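Side-chain contacts in tryptophan halogenase superfamily (Brevundimonas sp. BAL3, PDB 6FRL), which catalyses flavin-dependent halogenation, with bromination preferred over chlorination: residues Met25-Leu30 against Ile41-Ser46; Phe396-Tyr401 against Met418-Thr423; Leu424-Ala429 against Gln436-Arg441. All blocks are in the same frame, centred on the assembly; numbering follows the deposited sequence.

Contact 1: Met25-Leu30 against Ile41-Ser46; sequences MTAAAL and ITVVES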
loop_
_atom_site.group_PDB
_atom_site.type_symbol
_atom_site.label_atom_id
_atom_site.label_comp_id
_atom_site.label_asym_id
_atom_site.label_seq_id
_atom_site.Cartn_x
_atom_site.Cartn_y
_atom_site.Cartn_z
ATOM N N MET B 25 -12.591 10.095 22.362
ATOM C CA MET B 25 -11.700 10.223 21.185
ATOM C C MET B 25 -12.509 10.629 19.946
ATOM O O MET B 25 -12.112 11.548 19.224
ATOM C CB MET B 25 -10.899 8.949 20.881
ATOM C CG MET B 25 -9.716 8.721 21.822
ATOM S SD MET B 25 -9.047 7.053 21.656
ATOM C CE MET B 25 -8.204 7.150 20.053
ATOM N N THR B 26 -13.631 9.952 19.700
ATOM C CA THR B 26 -14.511 10.306 18.583
ATOM C C THR B 26 -14.997 11.797 18.645
ATOM O O THR B 26 -14.877 12.548 17.673
ATOM C CB THR B 26 -15.705 9.330 18.517
ATOM O OG1 THR B 26 -15.223 7.982 18.395
ATOM C CG2 THR B 26 -16.582 9.639 17.328
ATOM N N ALA B 27 -15.505 12.217 19.802
ATOM C CA ALA B 27 -15.980 13.584 20.007
ATOM C C ALA B 27 -14.892 14.605 19.739
ATOM O O ALA B 27 -15.123 15.594 19.011
ATOM C CB ALA B 27 -16.526 13.772 21.428
ATOM N N ALA B 28 -13.715 14.375 20.315
ATOM C CA ALA B 28 -12.612 15.343 20.142
ATOM C C ALA B 28 -12.164 15.457 18.678
ATOM O O ALA B 28 -11.963 16.581 18.158
ATOM C CB ALA B 28 -11.437 14.984 21.026
ATOM N N ALA B 29 -12.043 14.298 18.014
ATOM C CA ALA B 29 -11.616 14.228 16.605
ATOM C C ALA B 29 -12.625 14.925 15.689
ATOM O O ALA B 29 -12.224 15.718 14.852
ATOM C CB ALA B 29 -11.421 12.783 16.167
ATOM N N LEU B 30 -13.926 14.656 15.886
ATOM C CA LEU B 30 -14.972 15.304 15.090
ATOM C C LEU B 30 -15.129 16.812 15.415
ATOM O O LEU B 30 -15.390 17.621 14.507
ATOM C CB LEU B 30 -16.308 14.557 15.238
ATOM C CG LEU B 30 -16.325 13.111 14.742
ATOM C CD1 LEU B 30 -17.708 12.491 14.883
ATOM C CD2 LEU B 30 -15.836 13.027 13.289
ATOM N N ILE B 41 -22.648 18.201 17.874
ATOM C CA ILE B 41 -22.123 16.964 18.374
ATOM C C ILE B 41 -22.497 16.883 19.843
ATOM O O ILE B 41 -22.310 17.843 20.609
ATOM C CB ILE B 41 -20.589 16.880 18.194
ATOM C CG1 ILE B 41 -20.199 17.019 16.703
ATOM C CG2 ILE B 41 -20.051 15.568 18.772
ATOM C CD1 ILE B 41 -18.726 17.286 16.485
ATOM N N THR B 42 -22.990 15.713 20.233
ATOM C CA THR B 42 -23.388 15.435 21.599
ATOM C C THR B 42 -22.967 14.004 21.973
ATOM O O THR B 42 -23.092 13.080 21.169
ATOM C CB THR B 42 -24.914 15.536 21.710
ATOM O OG1 THR B 42 -25.356 16.792 21.201
ATOM C CG2 THR B 42 -25.366 15.366 23.143
ATOM N N VAL B 43 -22.464 13.847 23.195
ATOM C CA VAL B 43 -22.155 12.559 23.802
ATOM C C VAL B 43 -23.225 12.295 24.882
ATOM O O VAL B 43 -23.625 13.211 25.592
ATOM C CB VAL B 43 -20.759 12.570 24.484
ATOM C CG1 VAL B 43 -20.521 11.301 25.310
ATOM C CG2 VAL B 43 -19.656 12.728 23.448
ATOM N N VAL B 44 -23.656 11.044 24.991
ATOM C CA VAL B 44 -24.587 10.575 26.002
ATOM C C VAL B 44 -23.934 9.430 26.783
ATOM O O VAL B 44 -23.707 8.373 26.239
ATOM C CB VAL B 44 -25.899 10.068 25.340
ATOM C CG1 VAL B 44 -26.872 9.564 26.388
ATOM C CG2 VAL B 44 -26.544 11.164 24.500
ATOM N N GLU B 45 -23.650 9.650 28.060
ATOM C CA GLU B 45 -23.013 8.645 28.935
ATOM C C GLU B 45 -23.591 8.739 30.348
ATOM O O GLU B 45 -24.301 9.701 30.653
ATOM C CB GLU B 45 -21.481 8.867 28.974
ATOM C CG GLU B 45 -21.018 10.263 29.419
ATOM C CD GLU B 45 -19.507 10.363 29.684
ATOM O OE1 GLU B 45 -18.820 9.327 29.814
ATOM O OE2 GLU B 45 -18.974 11.492 29.800
ATOM N N SER B 46 -23.199 7.776 31.190
ATOM C CA SER B 46 -23.507 7.749 32.622
ATOM C C SER B 46 -22.288 7.343 33.460
ATOM O O SER B 46 -21.920 8.047 34.407
ATOM C CB SER B 46 -24.673 6.783 32.886
ATOM O OG SER B 46 -24.286 5.462 32.561
#

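Contact 2: Phe396-Tyr401 against Met418-Thr423; sequences FIILHY and MPVPET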
loop_
_atom_site.group_PDB
_atom_site.type_symbol
_atom_site.label_atom_id
_atom_site.label_comp_id
_atom_site.label_asym_id
_atom_site.label_seq_id
_atom_site.Cartn_x
_atom_site.Cartn_y
_atom_site.Cartn_z
ATOM N N PHE B 396 -1.865 -11.520 12.929
ATOM C CA PHE B 396 -0.643 -11.196 13.665
ATOM C C PHE B 396 -0.680 -11.759 15.079
ATOM O O PHE B 396 0.318 -12.329 15.529
ATOM C CB PHE B 396 -0.396 -9.674 13.675
ATOM C CG PHE B 396 0.955 -9.263 14.199
ATOM C CD1 PHE B 396 2.117 -9.727 13.588
ATOM C CD2 PHE B 396 1.071 -8.360 15.254
ATOM C CE1 PHE B 396 3.382 -9.325 14.060
ATOM C CE2 PHE B 396 2.319 -7.963 15.721
ATOM C CZ PHE B 396 3.480 -8.456 15.118
ATOM N N ILE B 397 -1.825 -11.614 15.775
ATOM C CA ILE B 397 -1.967 -12.158 17.146
ATOM C C ILE B 397 -1.829 -13.702 17.158
ATOM O O ILE B 397 -1.077 -14.259 17.942
ATOM C CB ILE B 397 -3.287 -11.693 17.823
ATOM C CG1 ILE B 397 -3.185 -10.186 18.114
ATOM C CG2 ILE B 397 -3.538 -12.466 19.117
ATOM C CD1 ILE B 397 -4.491 -9.491 18.403
ATOM N N ILE B 398 -2.545 -14.368 16.262
ATOM C CA ILE B 398 -2.461 -15.819 16.113
ATOM C C ILE B 398 -1.003 -16.335 16.006
ATOM O O ILE B 398 -0.616 -17.291 16.711
ATOM C CB ILE B 398 -3.278 -16.279 14.878
ATOM C CG1 ILE B 398 -4.769 -16.162 15.186
ATOM C CG2 ILE B 398 -2.934 -17.731 14.508
ATOM C CD1 ILE B 398 -5.662 -16.290 13.980
ATOM N N LEU B 399 -0.213 -15.694 15.139
ATOM C CA LEU B 399 1.181 -16.078 14.903
ATOM C C LEU B 399 1.974 -16.278 16.183
ATOM O O LEU B 399 2.794 -17.209 16.244
ATOM C CB LEU B 399 1.915 -15.052 13.999
ATOM C CG LEU B 399 3.321 -15.449 13.540
ATOM C CD1 LEU B 399 3.286 -16.678 12.653
ATOM C CD2 LEU B 399 4.027 -14.324 12.834
ATOM N N HIS B 400 1.753 -15.410 17.176
ATOM C CA HIS B 400 2.495 -15.448 18.439
ATOM C C HIS B 400 2.283 -16.825 19.154
ATOM O O HIS B 400 3.224 -17.444 19.707
ATOM C CB HIS B 400 2.061 -14.314 19.375
ATOM C CG HIS B 400 2.434 -12.920 18.933
ATOM N ND1 HIS B 400 1.856 -12.295 17.848
ATOM C CD2 HIS B 400 3.253 -11.989 19.508
ATOM C CE1 HIS B 400 2.322 -11.057 17.750
ATOM N NE2 HIS B 400 3.171 -10.846 18.743
ATOM N N TYR B 401 1.048 -17.298 19.132
ATOM C CA TYR B 401 0.718 -18.591 19.728
ATOM C C TYR B 401 1.223 -19.752 18.855
ATOM O O TYR B 401 1.803 -20.711 19.354
ATOM C CB TYR B 401 -0.806 -18.737 19.901
ATOM C CG TYR B 401 -1.439 -17.842 20.942
ATOM C CD1 TYR B 401 -1.288 -18.116 22.313
ATOM C CD2 TYR B 401 -2.228 -16.738 20.579
ATOM C CE1 TYR B 401 -1.872 -17.295 23.274
ATOM C CE2 TYR B 401 -2.824 -15.928 21.542
ATOM C CZ TYR B 401 -2.644 -16.213 22.882
ATOM O OH TYR B 401 -3.243 -15.458 23.859
ATOM N N MET B 418 -2.482 -26.187 16.290
ATOM C CA MET B 418 -3.842 -25.681 15.908
ATOM C C MET B 418 -3.874 -25.226 14.445
ATOM O O MET B 418 -2.888 -24.697 13.933
ATOM C CB MET B 418 -4.336 -24.527 16.829
ATOM C CG MET B 418 -3.882 -23.109 16.458
ATOM S SD MET B 418 -3.967 -21.811 17.712
ATOM C CE MET B 418 -5.677 -22.021 18.191
ATOM N N PRO B 419 -5.001 -25.429 13.768
ATOM C CA PRO B 419 -5.126 -24.800 12.452
ATOM C C PRO B 419 -5.239 -23.258 12.535
ATOM O O PRO B 419 -5.632 -22.724 13.563
ATOM C CB PRO B 419 -6.379 -25.450 11.847
ATOM C CG PRO B 419 -7.146 -25.971 12.994
ATOM C CD PRO B 419 -6.222 -26.139 14.175
ATOM N N VAL B 420 -4.839 -22.574 11.459
ATOM C CA VAL B 420 -4.785 -21.127 11.412
ATOM C C VAL B 420 -5.329 -20.691 10.068
ATOM O O VAL B 420 -5.284 -21.443 9.098
ATOM C CB VAL B 420 -3.338 -20.562 11.630
ATOM C CG1 VAL B 420 -2.678 -21.170 12.856
ATOM C CG2 VAL B 420 -2.430 -20.786 10.437
ATOM N N PRO B 421 -5.845 -19.463 9.991
ATOM C CA PRO B 421 -6.380 -19.034 8.722
ATOM C C PRO B 421 -5.386 -19.220 7.569
ATOM O O PRO B 421 -4.174 -19.131 7.776
ATOM C CB PRO B 421 -6.688 -17.548 8.964
ATOM C CG PRO B 421 -6.952 -17.471 10.435
ATOM C CD PRO B 421 -5.972 -18.431 11.035
ATOM N N GLU B 422 -5.921 -19.493 6.378
ATOM C CA GLU B 422 -5.152 -19.587 5.130
ATOM C C GLU B 422 -4.302 -18.347 4.835
ATOM O O GLU B 422 -3.195 -18.470 4.305
ATOM C CB GLU B 422 -6.082 -19.909 3.930
ATOM C CG GLU B 422 -5.576 -19.426 2.557
ATOM C CD GLU B 422 -6.025 -20.303 1.377
ATOM O OE1 GLU B 422 -7.201 -20.763 1.359
ATOM O OE2 GLU B 422 -5.176 -20.529 0.469
ATOM N N THR B 423 -4.816 -17.164 5.136
ATOM C CA THR B 423 -4.033 -15.911 4.980
ATOM C C THR B 423 -2.678 -15.943 5.742
ATOM O O THR B 423 -1.654 -15.495 5.210
ATOM C CB THR B 423 -4.854 -14.701 5.454
ATOM O OG1 THR B 423 -5.530 -15.051 6.650
ATOM C CG2 THR B 423 -5.893 -14.318 4.419
#

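Contact 3: Leu424-Ala429 against Gln436-Arg441; sequences LERKIA and QFVRYR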
loop_
_atom_site.group_PDB
_atom_site.type_symbol
_atom_site.label_atom_id
_atom_site.label_comp_id
_atom_site.label_asym_id
_atom_site.label_seq_id
_atom_site.Cartn_x
_atom_site.Cartn_y
_atom_site.Cartn_z
ATOM N N LEU B 424 -2.693 -16.510 6.950
ATOM C CA LEU B 424 -1.507 -16.708 7.762
ATOM C C LEU B 424 -0.636 -17.889 7.314
ATOM O O LEU B 424 0.606 -17.832 7.459
ATOM C CB LEU B 424 -1.892 -16.897 9.230
ATOM C CG LEU B 424 -0.725 -17.000 10.217
ATOM C CD1 LEU B 424 0.186 -15.763 10.129
ATOM C CD2 LEU B 424 -1.285 -17.161 11.619
ATOM N N GLU B 425 -1.269 -18.960 6.821
ATOM C CA GLU B 425 -0.528 -20.103 6.248
ATOM C C GLU B 425 0.363 -19.619 5.114
ATOM O O GLU B 425 1.532 -19.985 5.049
ATOM C CB GLU B 425 -1.461 -21.215 5.735
ATOM C CG GLU B 425 -2.004 -22.147 6.823
ATOM C CD GLU B 425 -3.051 -23.165 6.310
ATOM O OE1 GLU B 425 -3.430 -23.125 5.102
ATOM O OE2 GLU B 425 -3.509 -24.006 7.132
ATOM N N ARG B 426 -0.194 -18.785 4.249
ATOM C CA ARG B 426 0.543 -18.257 3.106
ATOM C C ARG B 426 1.725 -17.378 3.510
ATOM O O ARG B 426 2.783 -17.471 2.883
ATOM C CB ARG B 426 -0.376 -17.438 2.193
ATOM C CG ARG B 426 -1.300 -18.274 1.329
ATOM C CD ARG B 426 -2.221 -17.348 0.573
ATOM N NE ARG B 426 -1.428 -16.374 -0.206
ATOM C CZ ARG B 426 -1.899 -15.256 -0.761
ATOM N NH1 ARG B 426 -3.187 -14.907 -0.641
ATOM N NH2 ARG B 426 -1.066 -14.485 -1.451
ATOM N N LYS B 427 1.531 -16.539 4.534
ATOM C CA LYS B 427 2.603 -15.709 5.080
ATOM C C LYS B 427 3.743 -16.552 5.610
ATOM O O LYS B 427 4.891 -16.322 5.241
ATOM C CB LYS B 427 2.106 -14.786 6.210
ATOM C CG LYS B 427 1.579 -13.444 5.747
ATOM C CD LYS B 427 1.043 -12.601 6.897
ATOM C CE LYS B 427 1.405 -11.132 6.745
ATOM N NZ LYS B 427 0.481 -10.444 5.848
ATOM N N ILE B 428 3.408 -17.519 6.475
ATOM C CA ILE B 428 4.407 -18.398 7.097
ATOM C C ILE B 428 5.123 -19.189 6.015
ATOM O O ILE B 428 6.328 -19.355 6.100
ATOM C CB ILE B 428 3.783 -19.326 8.159
ATOM C CG1 ILE B 428 3.323 -18.512 9.367
ATOM C CG2 ILE B 428 4.763 -20.383 8.644
ATOM C CD1 ILE B 428 2.512 -19.331 10.357
ATOM N N ALA B 429 4.402 -19.624 4.979
ATOM C CA ALA B 429 5.003 -20.427 3.888
ATOM C C ALA B 429 5.986 -19.619 3.008
ATOM O O ALA B 429 7.043 -20.125 2.661
ATOM C CB ALA B 429 3.920 -21.116 3.030
ATOM N N GLN B 436 10.562 -13.488 2.455
ATOM C CA GLN B 436 9.778 -12.366 1.962
ATOM C C GLN B 436 8.380 -12.335 2.584
ATOM O O GLN B 436 7.890 -13.338 3.144
ATOM C CB GLN B 436 9.677 -12.420 0.426
ATOM C CG GLN B 436 10.942 -11.963 -0.291
ATOM C CD GLN B 436 11.023 -10.453 -0.380
ATOM O OE1 GLN B 436 10.484 -9.750 0.474
ATOM N NE2 GLN B 436 11.636 -9.936 -1.468
ATOM N N PHE B 437 7.736 -11.173 2.430
ATOM C CA PHE B 437 6.533 -10.831 3.178
ATOM C C PHE B 437 5.353 -10.767 2.243
ATOM O O PHE B 437 5.403 -10.064 1.245
ATOM C CB PHE B 437 6.747 -9.497 3.874
ATOM C CG PHE B 437 7.919 -9.522 4.809
ATOM C CD1 PHE B 437 7.806 -10.107 6.064
ATOM C CD2 PHE B 437 9.165 -9.026 4.409
ATOM C CE1 PHE B 437 8.898 -10.172 6.905
ATOM C CE2 PHE B 437 10.252 -9.090 5.265
ATOM C CZ PHE B 437 10.125 -9.657 6.509
ATOM N N VAL B 438 4.304 -11.527 2.550
ATOM C CA VAL B 438 3.053 -11.410 1.818
ATOM C C VAL B 438 2.378 -10.153 2.365
ATOM O O VAL B 438 2.285 -9.951 3.589
ATOM C CB VAL B 438 2.147 -12.662 2.020
ATOM C CG1 VAL B 438 0.784 -12.454 1.373
ATOM C CG2 VAL B 438 2.839 -13.908 1.487
ATOM N N ARG B 439 1.932 -9.301 1.463
ATOM C CA ARG B 439 1.340 -8.034 1.857
ATOM C C ARG B 439 -0.114 -7.996 1.402
ATOM O O ARG B 439 -0.422 -8.092 0.207
ATOM C CB ARG B 439 2.155 -6.872 1.286
ATOM C CG ARG B 439 3.483 -6.679 2.032
ATOM C CD ARG B 439 4.329 -5.505 1.519
ATOM N NE ARG B 439 5.768 -5.821 1.587
ATOM C CZ ARG B 439 6.770 -4.940 1.718
ATOM N NH1 ARG B 439 6.537 -3.627 1.796
ATOM N NH2 ARG B 439 8.028 -5.383 1.781
ATOM N N TYR B 440 -1.004 -7.911 2.377
ATOM C CA TYR B 440 -2.408 -7.699 2.115
ATOM C C TYR B 440 -2.732 -6.222 2.344
ATOM O O TYR B 440 -1.889 -5.431 2.801
ATOM C CB TYR B 440 -3.232 -8.612 3.014
ATOM C CG TYR B 440 -2.939 -10.111 2.879
ATOM C CD1 TYR B 440 -3.227 -10.810 1.701
ATOM C CD2 TYR B 440 -2.380 -10.838 3.942
ATOM C CE1 TYR B 440 -2.964 -12.180 1.581
ATOM C CE2 TYR B 440 -2.136 -12.218 3.841
ATOM C CZ TYR B 440 -2.432 -12.881 2.652
ATOM O OH TYR B 440 -2.170 -14.231 2.551
ATOM N N ARG B 441 -3.949 -5.826 2.011
ATOM C CA ARG B 441 -4.402 -4.439 2.270
ATOM C C ARG B 441 -4.745 -4.347 3.759
ATOM O O ARG B 441 -5.174 -5.352 4.388
ATOM C CB ARG B 441 -5.640 -4.048 1.437
ATOM C CG ARG B 441 -5.543 -4.310 -0.061
ATOM C CD ARG B 441 -6.900 -4.194 -0.762
ATOM N NE ARG B 441 -7.868 -5.258 -0.414
ATOM C CZ ARG B 441 -9.207 -5.115 -0.364
ATOM N NH1 ARG B 441 -9.795 -3.946 -0.629
ATOM N NH2 ARG B 441 -9.977 -6.153 -0.034
HETATM O O HOH W 1 5.562 -13.893 4.417
#

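Contact 1: Met25-Leu30 against Ile41-Ser46
Ile-41 sends its long branch toward the helix by setting CG1 beside the backbone N (chi1 -59°) and extending CD1 from it (chi2 166°); this carries CD1 to the backbone side of Leu-30. There Ile-41 CD1 lies 3.8 Å from Leu-30 C, and its distance to Leu-30 CB is 3.9 Å. The branched end of the leucine is not what is touched, since the isoleucine methyl meets the base of the side chain and the adjoining peptide. Two residues along the strand, Val-43 points the same way. Its CG1 stands anti to the backbone N (chi1 171°), which leaves Val-43 CG2 as the branch that reaches Ala-27 CB, at 3.9 Å. The nearest pair of CA atoms, those of Ala-27 and Ile-41, is 7.2 Å apart, a spacing consistent with the small side chain of Ala-27. All four residues are buried and apolar, and they meet by van der Waals contact; farther along the strand, Glu-45 OE2 adds a hydrogen bond with Trp-24 NE1 of the same helix. Helix 20-33 and strand 40-45 belong to a beta-alpha-beta unit begun by strand 13-17. Gly-18, Gly-20 and Gly-23, in the connecting turn and the first turn of the helix, fit the GxGxxG pattern of a Rossmann-type dinucleotide fold, consistent with flavin binding in this family. Ile-16 of strand 13-17 packs against Ala-27, Ile-41 and Val-43, while Cys-185 touches the same three residues. Strand 40-45 runs between strands 13-17 and 186-189, parallel to both; helix 169-182 touches Met-25, Ala-27 and Ala-28, and helix 354-367 touches Met-25, Thr-26 and Ala-29.

Contact 2: Phe396-Tyr401 against Met418-Thr423
Ile-398 meets the segment 418-423 with both of its branches, one on Pro-421 and the other on Val-420. The longer branch has CG1 beside the backbone N (chi1 -72°) and CD1 extended beyond it, and Ile-398 CD1 thereby reaches end-on to the proline, 3.7 Å from Pro-421 CD and 4.0 Å from Pro-421 CG. With Val-420 the approach differs: the two side chains slide past each other in opposite directions, placing Ile-398 CG2 3.8 Å from Val-420 CG1. One isoleucine thus fills the angle between two consecutive residues of the loop. Pro-421 occupies the N-cap position of helix 422-434, so the contact lies where the loop passes into the helix. Met-418, the residue that leaves the preceding helix, buries as much surface as Pro-421, but less closely: Met-418 SD comes no nearer than 4.9 Å to Tyr-401 CB, one turn along from Ile-398. The contact is wholly apolar. On the helix itself, His-400 ND1 donates a 2.8 Å hydrogen bond to Phe-396 O; the acceptor lies almost in the imidazole plane, but the N-H points well off line, at 139°. With this bond, and NE2 bonded to Glu-351 OE2, CE1 of His-400 lies over a face of the Phe-396 ring, toward its rim. Helix 376-402 is hydrogen-bonded to both ends of 418-423, Lys-402 NZ to Met-418 O and Asp-395 OD2 to Thr-423 OG1. Helix 447-456 packs against Phe-396, Leu-399 and His-400, leaving helix 376-402 between it and the loop that leads from helix 410-417 into helix 422-434.

Contact 3: Leu424-Ala429 against Gln436-Arg441
Lys-427 NZ donates a 2.9 Å hydrogen bond to Val-438 O within a helix-loop-helix segment of the halogenase fold, where the loop between helices 422-434 and 447-456 doubles back along the first. The ammonium approaches from above the carbonyl plane, 39° out of it, and so does not follow a lone pair. On the way there the lysine chain lies obliquely across Val-438, with Lys-427 CG 3.9 Å from Val-438 CB. Bends at its third and fourth torsions then set NZ beside the Tyr-440 ring. Val-438 CG2 rests on the helix backbone at Arg-426 O, while CG1 lies over a face of the tyrosine ring within its own segment. Arg-426 curls round the far end of that ring: a bend at chi3 (56°) carries the guanidinium under Tyr-440 OH, which stands 3.2 Å above its plane. The two flat groups are almost perpendicular (89°), and Arg-426 NH1 comes to the ring edge, 3.5 Å from Tyr-440 CE1. The angle is too poor for a hydrogen bond from NH1 to the hydroxyl, which is bonded to Thr-423 O instead. Arg-426 NH2 also has long, weak ion pairs with Glu-381 and Asp-384 of the second subunit. With an alanine here, the end of Tyr-440 and Val-438 CG1 would probably lose the flat group they pack on, and those two carboxylates a distant positive partner. Farther out, Glu-443 forms a salt bridge with Lys-427 NZ, and Trp-450 offers it a cation-pi contact. At the other end of the contact one water joins the backbones, donating to Lys-427 O and Gln-436 O, each at 2.7 Å, and accepting from Val-438 N at 3.3 Å.

In the fold
From the N terminus the chain first closes contact 1, bridging the short connection between helix 20-33 and strand 40-45 within the Rossmann-like part. Contacts 2 and 3 come more than 300 residues later, on the opposite side of the chain's centre; the centres of contacts 1 and 2 are about 35 Å apart. Contact 2 closes an excursion through helix 410-417, and contact 3 the turn after helix 422-434. The three follow in series, neither nesting nor crossing. Contacts 2 and 3 share helix 422-434 and touch, with Leu-424 and Ile-428 packing on helix 376-402, so together they tie that long helix to the loop before helix 447-456.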